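Long-range contacts in thiaminase-I (Naegleria gruberi, PDB 4HCW), which belongs to the thiaminase I family and is a single-chain alpha/beta protein, probably with the two-lobed periplasmic-binding-protein-like fold known in its relatives: residues S125-Q131 and S225-V229; L136-Q141 and T201-S205. All coordinates share one frame; numbering follows the deposited sequence.

Contact 1 of 2, residues S125-Q131 and S225-V229; sequences SSPNATQ and SNYYV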
loop_
_atom_site.group_PDB
_atom_site.type_symbol
_atom_site.label_atom_id
_atom_site.label_comp_id
_atom_site.label_asym_id
_atom_site.label_seq_id
_atom_site.Cartn_x
_atom_site.Cartn_y
_atom_site.Cartn_z
ATOM N N SER A 125 -14.028 9.863 6.102
ATOM C CA SER A 125 -14.862 10.718 6.936
ATOM C C SER A 125 -16.326 10.714 6.500
ATOM O O SER A 125 -16.646 11.006 5.348
ATOM C CB SER A 125 -14.316 12.148 6.945
ATOM O OG SER A 125 -14.164 12.642 5.626
ATOM N N SER A 126 -17.205 10.374 7.438
ATOM C CA SER A 126 -18.646 10.405 7.219
ATOM C C SER A 126 -19.097 11.838 6.947
ATOM O O SER A 126 -18.443 12.783 7.388
ATOM C CB SER A 126 -19.359 9.844 8.454
ATOM O OG SER A 126 -20.768 9.890 8.325
ATOM N N PRO A 127 -20.210 12.010 6.209
ATOM C CA PRO A 127 -20.785 13.342 5.979
ATOM C C PRO A 127 -21.053 14.096 7.281
ATOM O O PRO A 127 -21.068 15.327 7.283
ATOM C CB PRO A 127 -22.103 13.040 5.249
ATOM C CG PRO A 127 -22.321 11.557 5.404
ATOM C CD PRO A 127 -20.952 10.973 5.475
ATOM N N ASN A 128 -21.259 13.362 8.370
ATOM C CA ASN A 128 -21.326 13.958 9.698
ATOM C C ASN A 128 -19.915 14.281 10.178
ATOM O O ASN A 128 -19.454 13.747 11.186
ATOM C CB ASN A 128 -21.999 12.997 10.677
ATOM C CG ASN A 128 -23.254 12.367 10.106
ATOM O OD1 ASN A 128 -23.506 12.438 8.903
ATOM N ND2 ASN A 128 -24.046 11.738 10.967
ATOM N N ALA A 129 -19.237 15.158 9.444
ATOM C CA ALA A 129 -17.816 15.419 9.652
ATOM C C ALA A 129 -17.509 16.095 10.983
ATOM O O ALA A 129 -16.570 15.705 11.677
ATOM C CB ALA A 129 -17.261 16.246 8.499
ATOM N N THR A 130 -18.297 17.110 11.325
ATOM C CA THR A 130 -18.075 17.925 12.524
ATOM C C THR A 130 -16.713 18.627 12.539
ATOM O O THR A 130 -16.644 19.852 12.636
ATOM C CB THR A 130 -18.281 17.127 13.841
ATOM O OG1 THR A 130 -17.288 16.100 13.953
ATOM C CG2 THR A 130 -19.666 16.501 13.878
ATOM N N GLN A 131 -15.635 17.854 12.439
ATOM C CA GLN A 131 -14.290 18.416 12.485
ATOM C C GLN A 131 -13.404 17.913 11.344
ATOM O O GLN A 131 -13.522 16.768 10.911
ATOM C CB GLN A 131 -13.639 18.114 13.837
ATOM C CG GLN A 131 -12.380 18.912 14.101
ATOM C CD GLN A 131 -12.618 20.407 14.043
ATOM O OE1 GLN A 131 -11.878 21.140 13.386
ATOM N NE2 GLN A 131 -13.654 20.868 14.734
ATOM N N SER A 225 -18.432 5.506 14.693
ATOM C CA SER A 225 -17.637 6.723 14.591
ATOM C C SER A 225 -17.768 7.341 13.207
ATOM O O SER A 225 -18.091 6.655 12.238
ATOM C CB SER A 225 -16.167 6.430 14.887
ATOM O OG SER A 225 -15.358 7.562 14.618
ATOM N N ASN A 226 -17.517 8.643 13.120
ATOM C CA ASN A 226 -17.569 9.349 11.847
ATOM C C ASN A 226 -16.190 9.429 11.201
ATOM O O ASN A 226 -16.030 9.989 10.117
ATOM C CB ASN A 226 -18.144 10.754 12.035
ATOM C CG ASN A 226 -19.527 10.738 12.655
ATOM O OD1 ASN A 226 -20.287 9.785 12.485
ATOM N ND2 ASN A 226 -19.861 11.799 13.382
ATOM N N TYR A 227 -15.198 8.862 11.880
ATOM C CA TYR A 227 -13.825 8.877 11.390
ATOM C C TYR A 227 -13.262 7.465 11.292
ATOM O O TYR A 227 -13.441 6.651 12.198
ATOM C CB TYR A 227 -12.941 9.728 12.303
ATOM C CG TYR A 227 -13.392 11.166 12.436
ATOM C CD1 TYR A 227 -14.297 11.543 13.420
ATOM C CD2 TYR A 227 -12.907 12.147 11.581
ATOM C CE1 TYR A 227 -14.711 12.856 13.546
ATOM C CE2 TYR A 227 -13.313 13.463 11.699
ATOM C CZ TYR A 227 -14.215 13.812 12.683
ATOM O OH TYR A 227 -14.622 15.120 12.805
ATOM N N TYR A 228 -12.580 7.181 10.188
ATOM C CA TYR A 228 -11.967 5.875 9.976
ATOM C C TYR A 228 -10.662 6.008 9.201
ATOM O O TYR A 228 -10.597 6.711 8.192
ATOM C CB TYR A 228 -12.928 4.943 9.235
ATOM C CG TYR A 228 -12.331 3.603 8.857
ATOM C CD1 TYR A 228 -12.349 2.537 9.747
ATOM C CD2 TYR A 228 -11.759 3.402 7.607
ATOM C CE1 TYR A 228 -11.807 1.311 9.405
ATOM C CE2 TYR A 228 -11.214 2.182 7.258
ATOM C CZ TYR A 228 -11.242 1.139 8.160
ATOM O OH TYR A 228 -10.702 -0.077 7.813
ATOM N N VAL A 229 -9.624 5.333 9.680
ATOM C CA VAL A 229 -8.341 5.321 8.990
ATOM C C VAL A 229 -7.932 3.895 8.643
ATOM O O VAL A 229 -7.962 3.004 9.494
ATOM C CB VAL A 229 -7.231 5.983 9.828
ATOM C CG1 VAL A 229 -5.946 6.075 9.019
ATOM C CG2 VAL A 229 -7.666 7.366 10.289
#
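S126 and N226 meet backbone to backbone in the close-packed part of this contact, which N226 and the buried Y227 dominate. The amide N of S126 donates to the carbonyl O of N226 over 3.0 Å, with 165° at the hydrogen, and the donor is tilted 23° from the carbonyl plane. The same oxygen also receives a CA-H...O contact from S125 CA at 3.5 Å. A serine, with only a hydroxyl beyond CB, suits this close approach, where its CB lies 3.9 Å from N226 CB. With CG anti to its carbonyl carbon (chi1 -57°), N226 lays its side chain against both S126 and N128, its ND2 3.7 Å from N128 CB. S225, through its OG, accepts from Y227 N at 3.0 Å in an ST turn that shapes the chain beside N226. Y227, against which V143 of helix 136-143 packs, is long enough to carry its hydroxyl from 225-229 to the turn. Q131 O lies in its ring plane, at the edge, 2.7 Å from Y227 OH, though that hydroxyl's hydrogen bond is unsettled and its modelled place uncertain.

N128 and T130, in the exposed turn, form the loose edge.

Following the backbone bond between Y228 and L124, the S126-N226 bond carries the antiparallel register past the ends of strands 110-125 and 229-230, joining segments 94 residues apart beside the mixed sheet.

Contact 2 of 2, residues L136-Q141 and T201-S205; sequences LLELAQ and TILDS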
loop_
_atom_site.group_PDB
_atom_site.type_symbol
_atom_site.label_atom_id
_atom_site.label_comp_id
_atom_site.label_asym_id
_atom_site.label_seq_id
_atom_site.Cartn_x
_atom_site.Cartn_y
_atom_site.Cartn_z
ATOM N N LEU A 136 -3.043 13.622 11.173
ATOM C CA LEU A 136 -3.675 12.808 12.208
ATOM C C LEU A 136 -3.485 13.383 13.608
ATOM O O LEU A 136 -4.380 13.289 14.447
ATOM C CB LEU A 136 -3.166 11.367 12.157
ATOM C CG LEU A 136 -4.003 10.404 11.316
ATOM C CD1 LEU A 136 -3.395 9.011 11.317
ATOM C CD2 LEU A 136 -5.437 10.367 11.826
ATOM N N LEU A 137 -2.315 13.964 13.859
ATOM C CA LEU A 137 -2.045 14.615 15.137
ATOM C C LEU A 137 -2.999 15.783 15.340
ATOM O O LEU A 137 -3.582 15.942 16.413
ATOM C CB LEU A 137 -0.598 15.105 15.202
ATOM C CG LEU A 137 0.472 14.061 15.514
ATOM C CD1 LEU A 137 1.854 14.693 15.483
ATOM C CD2 LEU A 137 0.206 13.416 16.865
ATOM N N GLU A 138 -3.149 16.593 14.299
ATOM C CA GLU A 138 -4.078 17.713 14.313
ATOM C C GLU A 138 -5.503 17.222 14.553
ATOM O O GLU A 138 -6.255 17.820 15.323
ATOM C CB GLU A 138 -3.999 18.475 12.990
ATOM C CG GLU A 138 -5.028 19.580 12.833
ATOM C CD GLU A 138 -4.977 20.229 11.464
ATOM O OE1 GLU A 138 -5.902 20.998 11.132
ATOM O OE2 GLU A 138 -4.009 19.967 10.717
ATOM N N LEU A 139 -5.858 16.121 13.899
ATOM C CA LEU A 139 -7.196 15.550 14.015
ATOM C C LEU A 139 -7.438 14.959 15.398
ATOM O O LEU A 139 -8.515 15.122 15.970
ATOM C CB LEU A 139 -7.414 14.479 12.942
ATOM C CG LEU A 139 -8.803 13.841 12.871
ATOM N N ALA A 140 -6.429 14.274 15.929
ATOM C CA ALA A 140 -6.537 13.606 17.224
ATOM C C ALA A 140 -6.804 14.590 18.359
ATOM O O ALA A 140 -7.595 14.313 19.261
ATOM C CB ALA A 140 -5.278 12.798 17.508
ATOM N N GLN A 141 -6.138 15.739 18.306
ATOM C CA GLN A 141 -6.301 16.769 19.322
ATOM C C GLN A 141 -7.711 17.346 19.294
ATOM O O GLN A 141 -8.285 17.661 20.334
ATOM C CB GLN A 141 -5.281 17.888 19.109
ATOM C CG GLN A 141 -3.838 17.434 19.230
ATOM C CD GLN A 141 -2.858 18.456 18.690
ATOM O OE1 GLN A 141 -3.255 19.487 18.146
ATOM N NE2 GLN A 141 -1.569 18.173 18.835
ATOM N N THR A 201 -0.706 10.258 21.480
ATOM C CA THR A 201 -1.768 11.229 21.242
ATOM C C THR A 201 -2.797 10.659 20.271
ATOM O O THR A 201 -4.003 10.787 20.478
ATOM C CB THR A 201 -1.208 12.547 20.671
ATOM O OG1 THR A 201 -0.314 13.139 21.621
ATOM C CG2 THR A 201 -2.333 13.524 20.365
ATOM N N ILE A 202 -2.304 10.020 19.216
ATOM C CA ILE A 202 -3.162 9.410 18.209
ATOM C C ILE A 202 -3.858 8.164 18.752
ATOM O O ILE A 202 -5.052 7.968 18.532
ATOM C CB ILE A 202 -2.361 9.041 16.950
ATOM C CG1 ILE A 202 -1.662 10.282 16.394
ATOM C CG2 ILE A 202 -3.265 8.417 15.897
ATOM C CD1 ILE A 202 -0.817 10.011 15.177
ATOM N N LEU A 203 -3.105 7.332 19.465
ATOM C CA LEU A 203 -3.644 6.104 20.042
ATOM C C LEU A 203 -4.776 6.383 21.031
ATOM O O LEU A 203 -5.729 5.610 21.130
ATOM C CB LEU A 203 -2.534 5.297 20.722
ATOM C CG LEU A 203 -2.958 4.010 21.439
ATOM C CD1 LEU A 203 -3.680 3.069 20.487
ATOM C CD2 LEU A 203 -1.759 3.319 22.069
ATOM N N ASP A 204 -4.668 7.491 21.756
ATOM C CA ASP A 204 -5.691 7.869 22.727
ATOM C C ASP A 204 -6.975 8.330 22.045
ATOM O O ASP A 204 -8.043 8.341 22.655
ATOM C CB ASP A 204 -5.171 8.960 23.666
ATOM C CG ASP A 204 -4.145 8.439 24.655
ATOM O OD1 ASP A 204 -4.195 7.235 24.985
ATOM O OD2 ASP A 204 -3.292 9.234 25.103
ATOM N N SER A 205 -6.864 8.708 20.776
ATOM C CA SER A 205 -8.017 9.171 20.013
ATOM C C SER A 205 -8.675 8.036 19.236
ATOM O O SER A 205 -9.664 8.247 18.536
ATOM C CB SER A 205 -7.608 10.288 19.053
ATOM O OG SER A 205 -7.128 11.416 19.762
#
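L137 and I202 make the closest apolar side-chain contact between the two helices, their side chains crossing at about a right angle. CD2 of L137 sits 3.7 Å from I202 CG1, which chi1 of -57° turns anti to its own carbonyl carbon, and the terminal CD1 of I202 reaches on to L136 CB at 4.1 Å. Branched aliphatic chains suit this place, where I202 and L136 are buried. A140, having only a methyl, lets the backbones draw near: its CA and that of S205 are 5.4 Å apart. T201 turns its CG2 methyl to A140 CB at 4.2 Å, while its OG1 bonds back to Q197 O within its own helix. At the exposed side, CG of Q141 lies 4.3 Å from T201 CG2.

The polar contacts gather on S205. Its OG lies 3.0 Å from A140 O and 3.3 Å from T201 O, and G144 O provides its strongest partner. The hydroxyl has one proton and three carbonyls near it, so which of them receives it is not settled.

Chemically, the contact combines a nonspecific aliphatic seam with one small hydroxyl that can donate to any one of several carbonyls, so its polar end is provided for without a longer side chain.

Contact 2 is nested along the chain within the loop closed by contact 1, and the two centres are about 14 Å apart. They touch directly: CG2 of V229 packs 4.0 Å from CD2 of L136, bringing the sheet pairing against the start of helix 136-143. The chain from G144 to Y150 joins them further. Q147 bonds to S225 OG and, through its backbone, to S205; V149 bonds to Y227 and V229, and Y150 touches both V229 and L136. Both centres lie about 22 Å from the centre of the chain and on the same side of it, so the pair sits in one peripheral region of the fold.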